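Local atomic coordinates of protein TASOR (Homo sapiens, PDB entry 6TL1), a protein that helps assemble the HUSH complex, which maintains epigenetic transcriptional silencing by promoting recruitment of the H3K9 methyltransferase SETDB1 and of MORC2. Residues S69-F74 with I134-I139; P153-E158 with Y185-D190; H160-A165 with Y177-Y182. All coordinates share one frame; numbering follows the deposited sequence.

How the contacts relate
The three contacts lie in the TASOR pseudo-PARP domain, and each touches the other two. Contact 1 and contact 2 have centres about 15 Å apart and meet where K138 N lies 2.9 Å from E158 OE1, a probable hydrogen bond. Contact 3 is centred about 13 Å from contact 1; here I134 CD1 packs 3.8 Å from Y182 CD2, linking the two sheets. Contacts 2 and 3, about 19 Å apart between centres, share a probable hydrogen bond of 2.8 Å between T154 OG1 and H160 NE2. A glycerol, probably from crystallisation, lies about 4 Å from the side chain of E178 in contact 3.

Contact 1 (S69-F74 with I134-I139); sequences SESYAF and IMKGKI
S71 and I134 form an antiparallel hydrogen-bonded pair, with their CA atoms 5.4 Å apart. S71 N donates to I134 O over 2.9 Å at an N-H...O angle of 168°, and I134 N returns a bond to S71 O at 2.8 Å. The same I134 O also receives a CA-H...O contact from E70 CA at 3.4 Å, giving that carbonyl two approaches from the opposing segment. Both side chains of the pair leave the same face of the sheet. S71 OG stands between its own backbone N and carbonyl carbon (chi1 54°), and touches I134 CG1 at 3.4 Å. I134 CD1 reaches on to A73 CB, 3.8 Å away.

Around this pair the polar links continue. K136, bent at chi3 and chi4, turns its NZ back to S71 OG in a weak bond of 3.2 Å. A water accepts from K136 N, donates to S69 O and lies 2.8 Å from S71 OG. In the outer shell, M135 packs on F51 and R55 of helix 45-60, E70 pairs with R55, and Y182 touches A73, I134 and K136.

The pair thus joins strand 71-77, outermost on its side of the pseudo-PARP domain's antiparallel sheet, to the end of its neighbour 126-134, and water extends the link from S69 O to K136 N. The lysine charge may polarise the S71 hydroxyl, which both the water and NZ approach.

Contact 2 (P153-E158 with Y185-D190); sequences PTPKHE and YEYGFD
P155 and Y187 approach to 7.3 Å between CA atoms, and E158 and Y185 to 6.5 Å, so the type II turn from T154 to H157 and the irregular segment 185-190 meet mainly through two tyrosine side chains. The Y185 ring takes P153 CB over its centre, 3.4 Å from the centroid and 15° off the ring normal, a CH-pi contact. Its opposite face looks toward E158 O, displaced toward the rim. Y185 CG lies between its own backbone N and carbonyl carbon (chi1 55°), starting the ring on its course to the turn. At the far end, Y185 OH donates to T154 O at 2.6 Å; the donor lies in the carbonyl plane, on a lone pair, with a C=O...O angle of 123°. H157 N also reaches T154 O, but weakly, as the closing bond of the turn.

Y187 crosses P153 at about a right angle and donates its OH to P153 O at 2.6 Å, with that oxygen in the plane of the ring at its edge. P155 crosses Y187 obliquely, its CG nearest CE2 of that ring. Within the turn, H157 ND1 bonds to P155 O at 2.9 Å; the carbonyl oxygen is in the imidazole plane, while the donor stands above the carbonyl plane. This fixes the ring's rotation and places the proton on ND1. One water bridges the backbones, donating to H157 O at 2.7 Å and to Y185 O at 2.6 Å.

These loops lead into strand 159-162 and out of strand 181-184, antiparallel neighbours in the mixed sheet. Y185 meets H160 edge-to-face, T154 and H157 touch K140 of strand 139-142, and the neighbouring E186 forms salt bridges with K54 of helix 45-60 and with R197.

Contact 3 (H160-A165 with Y177-Y182); sequences HVSKNA and YELTQY
V161 and Y182 make the close apolar part of this contact. Their side chains lie side by side and point the same way, with V161 CG1 in the plane of the tyrosine ring at its edge, 3.4 Å from Y182 CD1. A second close patch gathers around the last carbonyl of the short helix: S162 CB comes to 3.2 Å from L179 O, and A165 CB to 3.5 Å from the same oxygen. A165 is carried there by the type I turn from S162 to A165, which its N to S162 O bond closes.

The topology explains the two patches. Strands 159-162 and 181-184 are antiparallel neighbours in the mixed sheet of this pseudo-PARP domain, and helix 176-179 runs directly into the second of them, with T180 the first residue to leave helical geometry. The C-terminal end of strand 159-162 therefore faces the helix-to-strand junction before 181-184.

Between these two patches the main chains are joined through water rather than by a clear direct hydrogen bond. One water accepts from S162 N at 2.9 Å and lies 2.9 Å from L179 O and 2.7 Å from Q181 O, with more acceptors around it than it has protons to give. S162 OG, anti to its carbonyl carbon (chi1 -68°), lies 2.9 Å from a second water, which accepts from Q181 N at 2.9 Å and also reaches E178 O. Within 177-182, Q181 NE2 bonds to Y177 O with that oxygen near its amide plane, and has S110 OG as a further partner on strand 107-110.

Contact 1 (S69-F74 with I134-I139)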
loop_
_atom_site.group_PDB
_atom_site.type_symbol
_atom_site.label_atom_id
_atom_site.label_comp_id
_atom_site.label_asym_id
_atom_site.label_seq_id
_atom_site.Cartn_x
_atom_site.Cartn_y
_atom_site.Cartn_z
ATOM N N SER A 69 -13.315 -6.514 -4.211
ATOM C CA SER A 69 -13.271 -5.073 -4.410
ATOM C C SER A 69 -11.837 -4.555 -4.483
ATOM O O SER A 69 -10.940 -5.044 -3.788
ATOM C CB SER A 69 -14.030 -4.378 -3.275
ATOM O OG SER A 69 -14.230 -3.007 -3.551
ATOM N N GLU A 70 -11.629 -3.553 -5.337
ATOM C CA GLU A 70 -10.382 -2.796 -5.435
ATOM C C GLU A 70 -10.354 -1.647 -4.433
ATOM O O GLU A 70 -11.349 -0.947 -4.253
ATOM C CB GLU A 70 -10.195 -2.247 -6.850
ATOM C CG GLU A 70 -9.979 -3.319 -7.899
ATOM C CD GLU A 70 -9.816 -2.744 -9.294
ATOM O OE1 GLU A 70 -9.718 -1.503 -9.422
ATOM O OE2 GLU A 70 -9.800 -3.535 -10.263
ATOM N N SER A 71 -9.216 -1.458 -3.777
ATOM C CA SER A 71 -8.992 -0.276 -2.944
ATOM C C SER A 71 -7.556 0.192 -3.168
ATOM O O SER A 71 -6.853 -0.305 -4.053
ATOM C CB SER A 71 -9.328 -0.554 -1.468
ATOM O OG SER A 71 -8.626 -1.672 -0.991
ATOM N N TYR A 72 -7.133 1.209 -2.417
ATOM C CA TYR A 72 -5.823 1.810 -2.627
ATOM C C TYR A 72 -5.005 1.791 -1.341
ATOM O O TYR A 72 -5.546 1.885 -0.238
ATOM C CB TYR A 72 -5.972 3.268 -3.109
ATOM C CG TYR A 72 -6.691 3.395 -4.430
ATOM C CD1 TYR A 72 -6.046 3.064 -5.623
ATOM C CD2 TYR A 72 -8.004 3.842 -4.500
ATOM C CE1 TYR A 72 -6.683 3.187 -6.846
ATOM C CE2 TYR A 72 -8.652 3.976 -5.739
ATOM C CZ TYR A 72 -7.975 3.626 -6.903
ATOM O OH TYR A 72 -8.570 3.719 -8.145
ATOM N N ALA A 73 -3.689 1.643 -1.498
ATOM C CA ALA A 73 -2.737 1.741 -0.399
ATOM C C ALA A 73 -1.479 2.423 -0.916
ATOM O O ALA A 73 -1.290 2.583 -2.129
ATOM C CB ALA A 73 -2.399 0.365 0.192
ATOM N N PHE A 74 -0.585 2.785 0.006
ATOM C CA PHE A 74 0.454 3.763 -0.295
ATOM C C PHE A 74 1.829 3.318 0.177
ATOM O O PHE A 74 1.973 2.543 1.130
ATOM C CB PHE A 74 0.083 5.116 0.332
ATOM C CG PHE A 74 -1.357 5.452 0.141
ATOM C CD1 PHE A 74 -2.300 5.069 1.076
ATOM C CD2 PHE A 74 -1.779 6.067 -1.023
ATOM C CE1 PHE A 74 -3.627 5.324 0.877
ATOM C CE2 PHE A 74 -3.112 6.334 -1.227
ATOM C CZ PHE A 74 -4.038 5.961 -0.272
ATOM N N ILE A 134 -5.121 -2.456 -4.735
ATOM C CA ILE A 134 -4.991 -3.699 -3.992
ATOM C C ILE A 134 -6.355 -4.356 -3.929
ATOM O O ILE A 134 -7.391 -3.712 -4.111
ATOM C CB ILE A 134 -4.456 -3.492 -2.554
ATOM C CG1 ILE A 134 -5.384 -2.524 -1.801
ATOM C CG2 ILE A 134 -3.032 -2.989 -2.601
ATOM C CD1 ILE A 134 -5.014 -2.286 -0.343
ATOM N N MET A 135 -6.332 -5.657 -3.666
ATOM C CA MET A 135 -7.509 -6.401 -3.237
ATOM C C MET A 135 -7.194 -7.000 -1.883
ATOM O O MET A 135 -6.357 -7.909 -1.776
ATOM C CB MET A 135 -7.869 -7.481 -4.248
ATOM C CG MET A 135 -8.336 -6.910 -5.572
ATOM S SD MET A 135 -8.813 -8.223 -6.704
ATOM C CE MET A 135 -7.180 -8.778 -7.156
ATOM N N LYS A 136 -7.844 -6.479 -0.843
ATOM C CA LYS A 136 -7.601 -7.038 0.467
ATOM C C LYS A 136 -8.172 -8.439 0.569
ATOM O O LYS A 136 -7.694 -9.232 1.380
ATOM C CB LYS A 136 -8.176 -6.139 1.567
ATOM C CG LYS A 136 -7.629 -4.722 1.577
ATOM C CD LYS A 136 -7.883 -4.063 2.929
ATOM C CE LYS A 136 -9.237 -3.387 3.015
ATOM N NZ LYS A 136 -9.403 -2.314 1.997
ATOM N N GLY A 137 -9.169 -8.759 -0.255
ATOM C CA GLY A 137 -9.727 -10.101 -0.275
ATOM C C GLY A 137 -10.236 -10.510 1.093
ATOM O O GLY A 137 -10.833 -9.712 1.836
ATOM N N LYS A 138 -10.007 -11.775 1.435
ATOM C CA LYS A 138 -10.344 -12.287 2.757
ATOM C C LYS A 138 -9.197 -11.930 3.689
ATOM O O LYS A 138 -8.057 -12.381 3.503
ATOM C CB LYS A 138 -10.615 -13.790 2.728
ATOM C CG LYS A 138 -10.669 -14.423 4.109
ATOM C CD LYS A 138 -11.383 -15.773 4.105
ATOM C CE LYS A 138 -12.908 -15.595 4.201
ATOM N NZ LYS A 138 -13.386 -15.344 5.604
ATOM N N ILE A 139 -9.493 -11.109 4.664
ATOM C CA ILE A 139 -8.499 -10.513 5.542
ATOM C C ILE A 139 -8.289 -11.419 6.741
ATOM O O ILE A 139 -9.243 -11.998 7.264
ATOM C CB ILE A 139 -8.957 -9.111 5.986
ATOM C CG1 ILE A 139 -9.170 -8.215 4.763
ATOM C CG2 ILE A 139 -7.946 -8.493 6.932
ATOM C CD1 ILE A 139 -9.871 -6.899 5.067
HETATM O O HOH W 1 -9.677 -4.274 -1.407
#

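Contact 2 (P153-E158 with Y185-D190)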
loop_
_atom_site.group_PDB
_atom_site.type_symbol
_atom_site.label_atom_id
_atom_site.label_comp_id
_atom_site.label_asym_id
_atom_site.label_seq_id
_atom_site.Cartn_x
_atom_site.Cartn_y
_atom_site.Cartn_z
ATOM N N PRO A 153 2.702 -16.273 6.870
ATOM C CA PRO A 153 1.516 -15.774 6.164
ATOM C C PRO A 153 0.409 -16.819 6.202
ATOM O O PRO A 153 0.659 -18.024 6.075
ATOM C CB PRO A 153 2.033 -15.536 4.741
ATOM C CG PRO A 153 3.460 -15.183 4.951
ATOM C CD PRO A 153 3.920 -16.106 6.059
ATOM N N THR A 154 -0.819 -16.354 6.449
ATOM C CA THR A 154 -1.944 -17.259 6.669
ATOM C C THR A 154 -2.441 -17.798 5.341
ATOM O O THR A 154 -2.852 -16.999 4.472
ATOM C CB THR A 154 -3.073 -16.545 7.392
ATOM O OG1 THR A 154 -2.599 -16.045 8.645
ATOM C CG2 THR A 154 -4.175 -17.543 7.696
ATOM N N PRO A 155 -2.424 -19.099 5.090
ATOM C CA PRO A 155 -2.888 -19.629 3.815
ATOM C C PRO A 155 -4.361 -19.305 3.591
ATOM O O PRO A 155 -5.138 -19.177 4.542
ATOM C CB PRO A 155 -2.660 -21.135 3.927
ATOM C CG PRO A 155 -1.547 -21.254 4.961
ATOM C CD PRO A 155 -1.881 -20.175 5.960
ATOM N N LYS A 156 -4.718 -19.126 2.320
ATOM C CA LYS A 156 -6.098 -18.930 1.875
ATOM C C LYS A 156 -6.673 -17.592 2.332
ATOM O O LYS A 156 -7.887 -17.413 2.355
ATOM C CB LYS A 156 -6.993 -20.081 2.346
ATOM C CG LYS A 156 -6.566 -21.439 1.808
ATOM C CD LYS A 156 -6.345 -21.432 0.315
ATOM C CE LYS A 156 -5.952 -22.811 -0.189
ATOM N NZ LYS A 156 -5.715 -22.774 -1.663
ATOM N N HIS A 157 -5.815 -16.663 2.732
ATOM C CA HIS A 157 -6.173 -15.285 3.018
ATOM C C HIS A 157 -5.283 -14.402 2.164
ATOM O O HIS A 157 -4.190 -14.813 1.766
ATOM C CB HIS A 157 -6.012 -14.938 4.515
ATOM C CG HIS A 157 -6.945 -15.701 5.413
ATOM N ND1 HIS A 157 -6.796 -17.047 5.669
ATOM C CD2 HIS A 157 -8.045 -15.307 6.101
ATOM C CE1 HIS A 157 -7.760 -17.450 6.480
ATOM N NE2 HIS A 157 -8.532 -16.415 6.757
ATOM N N GLU A 158 -5.758 -13.199 1.852
ATOM C CA GLU A 158 -4.979 -12.359 0.950
ATOM C C GLU A 158 -3.999 -11.444 1.657
ATOM O O GLU A 158 -2.996 -11.052 1.042
ATOM C CB GLU A 158 -5.906 -11.530 0.056
ATOM C CG GLU A 158 -6.454 -12.314 -1.146
ATOM C CD GLU A 158 -7.200 -13.583 -0.753
ATOM O OE1 GLU A 158 -8.364 -13.457 -0.309
ATOM O OE2 GLU A 158 -6.615 -14.684 -0.841
ATOM N N TYR A 185 0.625 -11.050 0.714
ATOM C CA TYR A 185 1.485 -12.177 0.407
ATOM C C TYR A 185 0.707 -13.105 -0.504
ATOM O O TYR A 185 -0.513 -12.985 -0.655
ATOM C CB TYR A 185 1.921 -12.906 1.679
ATOM C CG TYR A 185 0.720 -13.311 2.483
ATOM C CD1 TYR A 185 0.061 -14.509 2.230
ATOM C CD2 TYR A 185 0.228 -12.486 3.487
ATOM C CE1 TYR A 185 -1.053 -14.870 2.952
ATOM C CE2 TYR A 185 -0.877 -12.848 4.228
ATOM C CZ TYR A 185 -1.514 -14.036 3.961
ATOM O OH TYR A 185 -2.625 -14.392 4.687
ATOM N N GLU A 186 1.420 -14.064 -1.081
ATOM C CA GLU A 186 0.762 -15.036 -1.937
ATOM C C GLU A 186 1.599 -16.300 -1.965
ATOM O O GLU A 186 2.800 -16.246 -2.253
ATOM C CB GLU A 186 0.561 -14.481 -3.349
ATOM C CG GLU A 186 -0.265 -15.374 -4.232
ATOM C CD GLU A 186 -0.663 -14.723 -5.549
ATOM O OE1 GLU A 186 -0.044 -13.716 -5.951
ATOM O OE2 GLU A 186 -1.591 -15.248 -6.193
ATOM N N TYR A 187 0.971 -17.430 -1.664
ATOM C CA TYR A 187 1.663 -18.692 -1.787
ATOM C C TYR A 187 1.611 -19.129 -3.245
ATOM O O TYR A 187 0.551 -19.084 -3.881
ATOM C CB TYR A 187 1.014 -19.748 -0.894
ATOM C CG TYR A 187 1.383 -19.628 0.569
ATOM C CD1 TYR A 187 2.540 -20.212 1.064
ATOM C CD2 TYR A 187 0.563 -18.936 1.459
ATOM C CE1 TYR A 187 2.876 -20.117 2.406
ATOM C CE2 TYR A 187 0.889 -18.834 2.810
ATOM C CZ TYR A 187 2.048 -19.422 3.273
ATOM O OH TYR A 187 2.391 -19.325 4.600
ATOM N N GLY A 188 2.749 -19.555 -3.769
ATOM C CA GLY A 188 2.795 -20.292 -5.009
ATOM C C GLY A 188 2.567 -21.733 -4.653
ATOM O O GLY A 188 2.000 -22.052 -3.596
ATOM N N PHE A 189 3.020 -22.637 -5.503
ATOM C CA PHE A 189 2.956 -24.049 -5.148
ATOM C C PHE A 189 4.324 -24.449 -4.609
ATOM O O PHE A 189 5.291 -24.568 -5.365
ATOM C CB PHE A 189 2.518 -24.911 -6.321
ATOM C CG PHE A 189 2.772 -26.376 -6.114
ATOM C CD1 PHE A 189 2.457 -26.980 -4.901
ATOM C CD2 PHE A 189 3.299 -27.156 -7.133
ATOM C CE1 PHE A 189 2.695 -28.331 -4.693
ATOM C CE2 PHE A 189 3.531 -28.509 -6.941
ATOM C CZ PHE A 189 3.228 -29.097 -5.719
ATOM N N ASP A 190 4.387 -24.643 -3.288
ATOM C CA ASP A 190 5.528 -25.032 -2.443
ATOM C C ASP A 190 6.398 -23.849 -2.021
ATOM O O ASP A 190 7.366 -24.058 -1.280
ATOM C CB ASP A 190 6.448 -26.074 -3.105
ATOM C CG ASP A 190 6.204 -27.479 -2.589
ATOM O OD1 ASP A 190 5.395 -27.635 -1.646
ATOM O OD2 ASP A 190 6.818 -28.423 -3.126
HETATM O O HOH W 2 -2.326 -14.733 -0.160
#

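Contact 3 (H160-A165 with Y177-Y182)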
loop_
_atom_site.group_PDB
_atom_site.type_symbol
_atom_site.label_atom_id
_atom_site.label_comp_id
_atom_site.label_asym_id
_atom_site.label_seq_id
_atom_site.Cartn_x
_atom_site.Cartn_y
_atom_site.Cartn_z
ATOM N N HIS A 160 -2.574 -9.782 5.853
ATOM C CA HIS A 160 -2.739 -9.558 7.283
ATOM C C HIS A 160 -2.991 -8.083 7.542
ATOM O O HIS A 160 -2.458 -7.223 6.836
ATOM C CB HIS A 160 -1.491 -9.983 8.055
ATOM C CG HIS A 160 -1.252 -11.463 8.070
ATOM N ND1 HIS A 160 -0.137 -12.028 8.652
ATOM C CD2 HIS A 160 -1.987 -12.494 7.587
ATOM C CE1 HIS A 160 -0.199 -13.343 8.539
ATOM N NE2 HIS A 160 -1.309 -13.652 7.889
ATOM N N VAL A 161 -3.782 -7.793 8.585
ATOM C CA VAL A 161 -3.951 -6.439 9.101
ATOM C C VAL A 161 -3.946 -6.534 10.621
ATOM O O VAL A 161 -4.130 -7.608 11.194
ATOM C CB VAL A 161 -5.250 -5.728 8.631
ATOM C CG1 VAL A 161 -5.353 -5.730 7.115
ATOM C CG2 VAL A 161 -6.483 -6.361 9.270
ATOM N N SER A 162 -3.704 -5.395 11.274
ATOM C CA SER A 162 -3.706 -5.362 12.736
ATOM C C SER A 162 -5.133 -5.399 13.253
ATOM O O SER A 162 -5.957 -4.565 12.873
ATOM C CB SER A 162 -2.992 -4.121 13.254
ATOM O OG SER A 162 -1.606 -4.223 12.964
ATOM N N LYS A 163 -5.382 -6.298 14.207
ATOM C CA LYS A 163 -6.730 -6.545 14.719
ATOM C C LYS A 163 -7.476 -5.280 15.138
ATOM O O LYS A 163 -8.656 -5.101 14.804
ATOM C CB LYS A 163 -6.650 -7.505 15.909
ATOM C CG LYS A 163 -8.006 -7.975 16.404
ATOM C CD LYS A 163 -8.497 -9.163 15.609
ATOM C CE LYS A 163 -9.989 -9.346 15.799
ATOM N NZ LYS A 163 -10.360 -9.248 17.236
ATOM N N ASN A 164 -6.831 -4.401 15.892
ATOM C CA ASN A 164 -7.536 -3.255 16.460
ATOM C C ASN A 164 -7.035 -1.924 15.911
ATOM O O ASN A 164 -7.065 -0.914 16.613
ATOM C CB ASN A 164 -7.439 -3.273 17.985
ATOM C CG ASN A 164 -8.279 -4.372 18.607
ATOM O OD1 ASN A 164 -9.473 -4.491 18.320
ATOM N ND2 ASN A 164 -7.662 -5.182 19.463
ATOM N N ALA A 165 -6.633 -1.905 14.638
ATOM C CA ALA A 165 -6.069 -0.703 14.030
ATOM C C ALA A 165 -7.031 0.476 14.021
ATOM O O ALA A 165 -6.583 1.629 13.964
ATOM C CB ALA A 165 -5.627 -1.011 12.596
ATOM N N TYR A 177 2.285 4.031 12.729
ATOM C CA TYR A 177 2.727 3.677 11.391
ATOM C C TYR A 177 2.700 2.163 11.172
ATOM O O TYR A 177 2.130 1.681 10.188
ATOM C CB TYR A 177 4.119 4.254 11.160
ATOM C CG TYR A 177 4.772 3.746 9.912
ATOM C CD1 TYR A 177 4.266 4.072 8.670
ATOM C CD2 TYR A 177 5.902 2.934 9.976
ATOM C CE1 TYR A 177 4.861 3.610 7.519
ATOM C CE2 TYR A 177 6.506 2.464 8.826
ATOM C CZ TYR A 177 5.978 2.809 7.599
ATOM O OH TYR A 177 6.556 2.352 6.436
ATOM N N GLU A 178 3.325 1.396 12.075
ATOM C CA GLU A 178 3.367 -0.060 11.933
ATOM C C GLU A 178 2.004 -0.707 12.156
ATOM O O GLU A 178 1.707 -1.746 11.548
ATOM C CB GLU A 178 4.408 -0.651 12.888
ATOM C CG GLU A 178 5.820 -0.208 12.554
ATOM C CD GLU A 178 6.225 1.091 13.265
ATOM O OE1 GLU A 178 5.331 1.894 13.623
ATOM O OE2 GLU A 178 7.444 1.328 13.416
ATOM N N LEU A 179 1.174 -0.145 13.038
ATOM C CA LEU A 179 -0.114 -0.776 13.303
ATOM C C LEU A 179 -1.148 -0.514 12.211
ATOM O O LEU A 179 -2.182 -1.192 12.193
ATOM C CB LEU A 179 -0.665 -0.302 14.652
ATOM C CG LEU A 179 0.038 -0.802 15.918
ATOM C CD1 LEU A 179 -0.398 0.031 17.127
ATOM C CD2 LEU A 179 -0.258 -2.292 16.159
ATOM N N THR A 180 -0.916 0.445 11.308
ATOM C CA THR A 180 -1.854 0.747 10.232
ATOM C C THR A 180 -1.337 0.268 8.878
ATOM O O THR A 180 -1.555 0.921 7.853
ATOM C CB THR A 180 -2.175 2.241 10.184
ATOM O OG1 THR A 180 -0.967 2.974 9.975
ATOM C CG2 THR A 180 -2.836 2.693 11.502
ATOM N N GLN A 181 -0.612 -0.843 8.869
ATOM C CA GLN A 181 -0.105 -1.417 7.635
ATOM C C GLN A 181 -1.025 -2.509 7.120
ATOM O O GLN A 181 -1.814 -3.106 7.861
ATOM C CB GLN A 181 1.296 -2.003 7.830
ATOM C CG GLN A 181 2.304 -0.996 8.272
ATOM C CD GLN A 181 2.747 -0.122 7.127
ATOM O OE1 GLN A 181 3.173 -0.609 6.078
ATOM N NE2 GLN A 181 2.593 1.193 7.302
ATOM N N TYR A 182 -0.921 -2.743 5.818
ATOM C CA TYR A 182 -1.429 -3.937 5.160
ATOM C C TYR A 182 -0.238 -4.832 4.836
ATOM O O TYR A 182 0.818 -4.339 4.434
ATOM C CB TYR A 182 -2.166 -3.585 3.869
ATOM C CG TYR A 182 -3.470 -2.830 4.038
ATOM C CD1 TYR A 182 -4.396 -3.203 4.994
ATOM C CD2 TYR A 182 -3.768 -1.737 3.228
ATOM C CE1 TYR A 182 -5.586 -2.511 5.152
ATOM C CE2 TYR A 182 -4.967 -1.041 3.369
ATOM C CZ TYR A 182 -5.866 -1.431 4.339
ATOM O OH TYR A 182 -7.052 -0.754 4.500
HETATM O O HOH W 3 -3.307 -2.763 10.085
HETATM O O HOH W 4 -0.231 -3.002 10.711
#